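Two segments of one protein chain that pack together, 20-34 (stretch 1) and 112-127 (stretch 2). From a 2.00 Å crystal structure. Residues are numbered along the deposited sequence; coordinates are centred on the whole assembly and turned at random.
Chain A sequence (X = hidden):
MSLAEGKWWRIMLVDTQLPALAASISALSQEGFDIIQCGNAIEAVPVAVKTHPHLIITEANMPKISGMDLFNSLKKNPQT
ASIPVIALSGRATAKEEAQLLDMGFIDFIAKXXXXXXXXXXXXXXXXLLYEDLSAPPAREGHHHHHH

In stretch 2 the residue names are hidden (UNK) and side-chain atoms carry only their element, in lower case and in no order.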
# COMPACT_ATOMS: atom_id res chain seq x y z
N ALA A 20 -8.21 6.21 10.90
CA ALA A 20 -7.34 7.37 10.85
C ALA A 20 -7.09 7.84 9.42
O ALA A 20 -6.71 8.99 9.20
CB ALA A 20 -6.01 7.06 11.54
N LEU A 21 -7.30 6.94 8.45
CA LEU A 21 -7.08 7.28 7.05
C LEU A 21 -8.38 7.58 6.31
O LEU A 21 -8.36 7.96 5.14
CB LEU A 21 -6.35 6.14 6.34
CG LEU A 21 -4.90 5.90 6.79
CD1 LEU A 21 -4.35 4.64 6.15
CD2 LEU A 21 -4.06 7.11 6.42
N ALA A 22 -9.50 7.43 7.01
CA ALA A 22 -10.82 7.68 6.44
C ALA A 22 -10.86 8.93 5.57
O ALA A 22 -11.41 8.92 4.46
CB ALA A 22 -11.86 7.78 7.55
N ALA A 23 -10.28 10.02 6.07
CA ALA A 23 -10.25 11.28 5.36
C ALA A 23 -9.55 11.15 4.01
O ALA A 23 -10.09 11.55 2.98
CB ALA A 23 -9.55 12.34 6.20
N SER A 24 -8.34 10.60 4.03
CA SER A 24 -7.55 10.41 2.81
C SER A 24 -8.21 9.44 1.84
O SER A 24 -8.23 9.68 0.63
CB SER A 24 -6.16 9.89 3.17
OG SER A 24 -5.49 10.81 4.02
N ILE A 25 -8.75 8.35 2.37
CA ILE A 25 -9.42 7.35 1.56
C ILE A 25 -10.61 7.94 0.80
O ILE A 25 -10.81 7.65 -0.38
CB ILE A 25 -9.89 6.17 2.43
CG1 ILE A 25 -8.66 5.45 3.01
CG2 ILE A 25 -10.75 5.21 1.61
CD1 ILE A 25 -9.00 4.36 4.01
N SER A 26 -11.39 8.77 1.48
CA SER A 26 -12.56 9.39 0.85
C SER A 26 -12.14 10.26 -0.33
O SER A 26 -12.80 10.27 -1.36
CB SER A 26 -13.33 10.23 1.87
OG SER A 26 -13.86 9.42 2.90
N ALA A 27 -11.04 10.99 -0.17
CA ALA A 27 -10.54 11.87 -1.21
C ALA A 27 -10.09 11.11 -2.46
O ALA A 27 -10.20 11.61 -3.57
CB ALA A 27 -9.38 12.72 -0.67
N LEU A 28 -9.58 9.89 -2.26
CA LEU A 28 -9.11 9.07 -3.37
C LEU A 28 -10.27 8.50 -4.18
O LEU A 28 -10.18 8.37 -5.40
CB LEU A 28 -8.25 7.91 -2.85
CG LEU A 28 -6.87 8.28 -2.31
CD1 LEU A 28 -6.17 7.03 -1.79
CD2 LEU A 28 -6.04 8.93 -3.43
N SER A 29 -11.36 8.17 -3.49
CA SER A 29 -12.54 7.63 -4.16
C SER A 29 -12.97 8.67 -5.17
O SER A 29 -13.23 8.37 -6.33
CB SER A 29 -13.67 7.38 -3.15
OG SER A 29 -13.21 6.61 -2.05
N GLN A 30 -13.02 9.91 -4.70
CA GLN A 30 -13.40 11.04 -5.52
C GLN A 30 -12.48 11.15 -6.73
O GLN A 30 -12.89 11.59 -7.80
CB GLN A 30 -13.33 12.31 -4.68
CG GLN A 30 -13.62 13.59 -5.43
CD GLN A 30 -13.68 14.79 -4.50
OE1 GLN A 30 -14.42 14.78 -3.52
NE2 GLN A 30 -12.91 15.82 -4.81
N GLU A 31 -11.23 10.75 -6.53
CA GLU A 31 -10.20 10.79 -7.56
C GLU A 31 -10.46 9.72 -8.62
O GLU A 31 -9.88 9.75 -9.70
CB GLU A 31 -8.83 10.57 -6.93
CG GLU A 31 -7.67 11.15 -7.71
CD GLU A 31 -7.50 12.64 -7.47
OE1 GLU A 31 -6.52 13.22 -7.99
OE2 GLU A 31 -8.34 13.23 -6.77
N GLY A 32 -11.32 8.76 -8.29
CA GLY A 32 -11.63 7.69 -9.23
C GLY A 32 -11.01 6.35 -8.87
O GLY A 32 -11.08 5.40 -9.65
N PHE A 33 -10.41 6.26 -7.69
CA PHE A 33 -9.79 5.01 -7.26
C PHE A 33 -10.82 4.14 -6.54
O PHE A 33 -11.64 4.64 -5.77
CB PHE A 33 -8.61 5.28 -6.32
CG PHE A 33 -7.47 6.02 -6.98
CD1 PHE A 33 -6.80 5.46 -8.06
CD2 PHE A 33 -7.09 7.28 -6.53
CE1 PHE A 33 -5.76 6.14 -8.69
CE2 PHE A 33 -6.05 7.97 -7.14
CZ PHE A 33 -5.38 7.40 -8.23
N ASP A 34 -10.78 2.84 -6.81
CA ASP A 34 -11.67 1.88 -6.18
C ASP A 34 -10.85 1.32 -5.01
O ASP A 34 -9.99 0.47 -5.21
CB ASP A 34 -12.01 0.75 -7.16
CG ASP A 34 -13.07 -0.19 -6.62
OD1 ASP A 34 -13.40 -0.11 -5.42
OD2 ASP A 34 -13.56 -1.02 -7.41
N UNK A 112 1.94 11.63 8.92
CA UNK A 112 0.53 11.48 8.57
C UNK A 112 0.35 11.59 7.07
O UNK A 112 1.11 12.28 6.39
c UNK A 112 2.15 12.86 9.71
c UNK A 112 0.92 13.66 9.37
c UNK A 112 -0.14 12.62 9.34
N UNK A 113 -0.67 10.92 6.56
CA UNK A 113 -0.97 10.91 5.14
C UNK A 113 -1.71 12.15 4.67
O UNK A 113 -2.65 12.61 5.31
c UNK A 113 -1.08 8.41 5.18
c UNK A 113 -2.11 9.67 3.28
c UNK A 113 -1.81 9.68 4.77
N UNK A 114 -1.26 12.70 3.55
CA UNK A 114 -1.89 13.85 2.95
C UNK A 114 -2.51 13.37 1.64
O UNK A 114 -1.80 12.89 0.75
o UNK A 114 -2.00 15.97 0.84
n UNK A 114 -1.37 17.31 2.54
c UNK A 114 -1.46 16.13 1.94
c UNK A 114 -0.86 14.95 2.68
N UNK A 115 -3.83 13.49 1.53
CA UNK A 115 -4.55 13.04 0.34
C UNK A 115 -4.00 13.55 -0.99
O UNK A 115 -3.97 12.81 -1.97
c UNK A 115 -6.03 13.41 0.47
N UNK A 116 -3.56 14.81 -1.05
CA UNK A 116 -3.03 15.36 -2.29
C UNK A 116 -1.72 14.68 -2.67
O UNK A 116 -1.48 14.34 -3.83
c UNK A 116 -2.10 17.42 -3.43
c UNK A 116 -3.97 19.12 -1.74
c UNK A 116 -4.11 17.62 -1.95
c UNK A 116 -2.78 16.89 -2.17
N UNK A 117 -0.87 14.47 -1.67
CA UNK A 117 0.42 13.82 -1.85
C UNK A 117 0.23 12.35 -2.22
O UNK A 117 0.85 11.84 -3.15
n UNK A 117 3.35 15.46 0.63
n UNK A 117 3.83 17.53 1.49
c UNK A 117 2.67 13.45 -0.64
c UNK A 117 1.24 13.94 -0.56
c UNK A 117 4.02 16.22 1.49
c UNK A 117 3.49 14.00 0.54
n UNK A 117 4.88 15.68 2.34
N UNK A 118 -0.64 11.67 -1.48
CA UNK A 118 -0.90 10.25 -1.73
C UNK A 118 -1.45 10.01 -3.13
O UNK A 118 -1.01 9.10 -3.84
c UNK A 118 -3.13 7.81 0.31
c UNK A 118 -2.19 8.21 -0.81
c UNK A 118 -0.90 7.39 -0.75
c UNK A 118 -1.87 9.70 -0.70
N UNK A 119 -2.41 10.84 -3.54
CA UNK A 119 -3.01 10.72 -4.86
C UNK A 119 -1.97 10.82 -5.96
O UNK A 119 -1.92 9.98 -6.86
c UNK A 119 -4.07 11.80 -5.06
o UNK A 119 -4.60 11.75 -6.37
N UNK A 120 -1.14 11.86 -5.90
CA UNK A 120 -0.09 12.07 -6.90
C UNK A 120 0.92 10.92 -6.92
O UNK A 120 1.39 10.52 -7.98
c UNK A 120 0.63 13.39 -6.63
N UNK A 121 1.26 10.39 -5.74
CA UNK A 121 2.23 9.29 -5.61
C UNK A 121 1.69 8.02 -6.26
O UNK A 121 2.42 7.29 -6.94
n UNK A 121 7.63 9.93 -4.24
n UNK A 121 5.76 10.96 -3.41
n UNK A 121 7.82 12.00 -3.25
c UNK A 121 7.07 10.97 -3.63
c UNK A 121 4.88 9.87 -3.82
c UNK A 121 2.54 9.04 -4.13
c UNK A 121 3.42 10.12 -3.49
N UNK A 122 0.41 7.75 -6.05
CA UNK A 122 -0.25 6.59 -6.64
C UNK A 122 -0.25 6.74 -8.16
O UNK A 122 0.17 5.83 -8.88
c UNK A 122 -2.48 5.43 -6.96
c UNK A 122 -1.72 6.48 -6.15
c UNK A 122 -1.73 6.14 -4.65
c UNK A 122 -3.13 6.06 -4.04
N UNK A 123 -0.70 7.89 -8.64
CA UNK A 123 -0.76 8.15 -10.07
C UNK A 123 0.59 8.05 -10.76
O UNK A 123 0.69 7.51 -11.86
c UNK A 123 -1.37 9.52 -10.35
c UNK A 123 -4.88 11.10 -10.01
c UNK A 123 -3.37 11.03 -10.22
c UNK A 123 -2.87 9.60 -10.09
n UNK A 123 -5.38 12.49 -10.15
N UNK A 124 1.64 8.57 -10.12
CA UNK A 124 2.95 8.52 -10.74
C UNK A 124 3.38 7.08 -11.00
O UNK A 124 3.90 6.76 -12.07
n UNK A 124 6.09 10.58 -12.74
n UNK A 124 5.47 8.61 -13.75
c UNK A 124 6.28 9.66 -13.68
n UNK A 124 7.28 9.78 -14.55
c UNK A 124 5.02 10.53 -11.75
c UNK A 124 5.28 9.51 -10.64
c UNK A 124 4.00 9.22 -9.88
N UNK A 125 3.16 6.22 -10.01
CA UNK A 125 3.52 4.82 -10.12
C UNK A 125 2.68 4.12 -11.17
O UNK A 125 3.19 3.31 -11.95
c UNK A 125 4.38 4.58 -7.78
c UNK A 125 3.45 2.59 -8.95
c UNK A 125 3.33 4.10 -8.76
N UNK A 126 1.39 4.42 -11.19
CA UNK A 126 0.50 3.81 -12.17
C UNK A 126 0.89 4.24 -13.58
O UNK A 126 0.89 3.43 -14.50
c UNK A 126 -1.50 2.18 -10.49
c UNK A 126 -1.57 3.71 -10.56
c UNK A 126 -3.04 4.17 -10.47
c UNK A 126 -0.96 4.20 -11.88
N UNK A 127 1.24 5.51 -13.75
CA UNK A 127 1.63 5.99 -15.08
C UNK A 127 2.90 5.30 -15.55
O UNK A 127 3.02 4.95 -16.73
c UNK A 127 0.36 10.73 -13.94
n UNK A 127 1.33 10.83 -12.80
c UNK A 127 1.86 7.50 -15.07
c UNK A 127 0.85 9.80 -15.04
c UNK A 127 0.66 8.33 -14.66

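Position 112 has three side-chain carbons that close a ring onto its own backbone N, which defines Pro112; the peptide bond before it is cis, and nothing of stretch 1 lies within contact range. Position 113 carries three carbons, one bearing the other two. This fork at CB identifies Val113. Its CG2 lies 3.5 Å from Leu21 CD2, and its backbone O is 3.6 Å from Ser24 OG, a contact too long to count as a hydrogen bond.

At 114 there are two carbons, the second bearing one oxygen and one nitrogen: an amide on a short stem, Asn114. Its CB points away from stretch 1, and OD1 caps the helix that follows. The backbone N of position 117 donates to Asn114 OD1 at 3.1 Å, and the backbone N of position 116 donates weakly to Asn114 OD1 at 2.7 Å. Position 115 has a single carbon, hence Ala115. That CB meets Ala27 CB at 3.6 Å, and the CA atoms of Ser24 and Ala115 approach to 4.7 Å, a spacing that leaves little room between the backbones.

Position 116 shows four carbons forked at the first, with one arm two carbons long: Ile116, directed away. Position 117, with three carbons, a nitrogen and a carbon holding two more nitrogens, is Arg117, also clear of stretch 1. Four carbons forked at the second make 118 a leucine; Leu118 CD2 packs 3.8 Å from Leu28 CD1. One carbon and one oxygen at 119 give Ser119, whose OG donates a weak hydrogen bond to Glu31 OE1 at 2.9 Å, while its CA lies 3.8 Å from Leu28 CD2.

The lone carbon of 120 points away and defines Ala120. Position 121 repeats the guanidinium pattern and is Arg121, out of reach. At 122, four carbons forked at the first, with one longer arm, identify Ile122: CD1 is 3.9 Å from Leu28 CD1, and CG2 is 3.7 Å from Phe33 CZ. Four carbons in a row ending in nitrogen make 123 Lys123. Although its CB points sideways, the extended chain brings NZ to 2.5 Å from Glu31 OE1, a salt bridge, and its CG sits at the edge of the Phe33 ring, 3.8 Å from CZ.

Position 124 has another guanidinium group, Arg124, and 125 a three-carbon fork, Val125; neither touches stretch 1. The four carbons of 126, forked at the second, are Leu126, with CD1 3.8 Å from Phe33 CE1. The linear four-carbon amine at 127 is Lys127, without contact.

The contact joins helices 22-31 and 115-127, whose axes cross at -49° and approach to 9.4 Å. Small side chains, Ala27 and Ala115, meet near the start of the second helix; farther along, Leu28 and Phe33 supply the apolar packing against Leu118, Ile122 and Leu126. At the partly exposed margin, Glu31 OE1 receives both Ser119 OG and Lys123 NZ, tying residues one helical turn apart to a single carboxylate oxygen. Together the two stretches bury 551 Å², both sides summed.

Stretch 2 112-127: PVNAIRLSARIKRVLK
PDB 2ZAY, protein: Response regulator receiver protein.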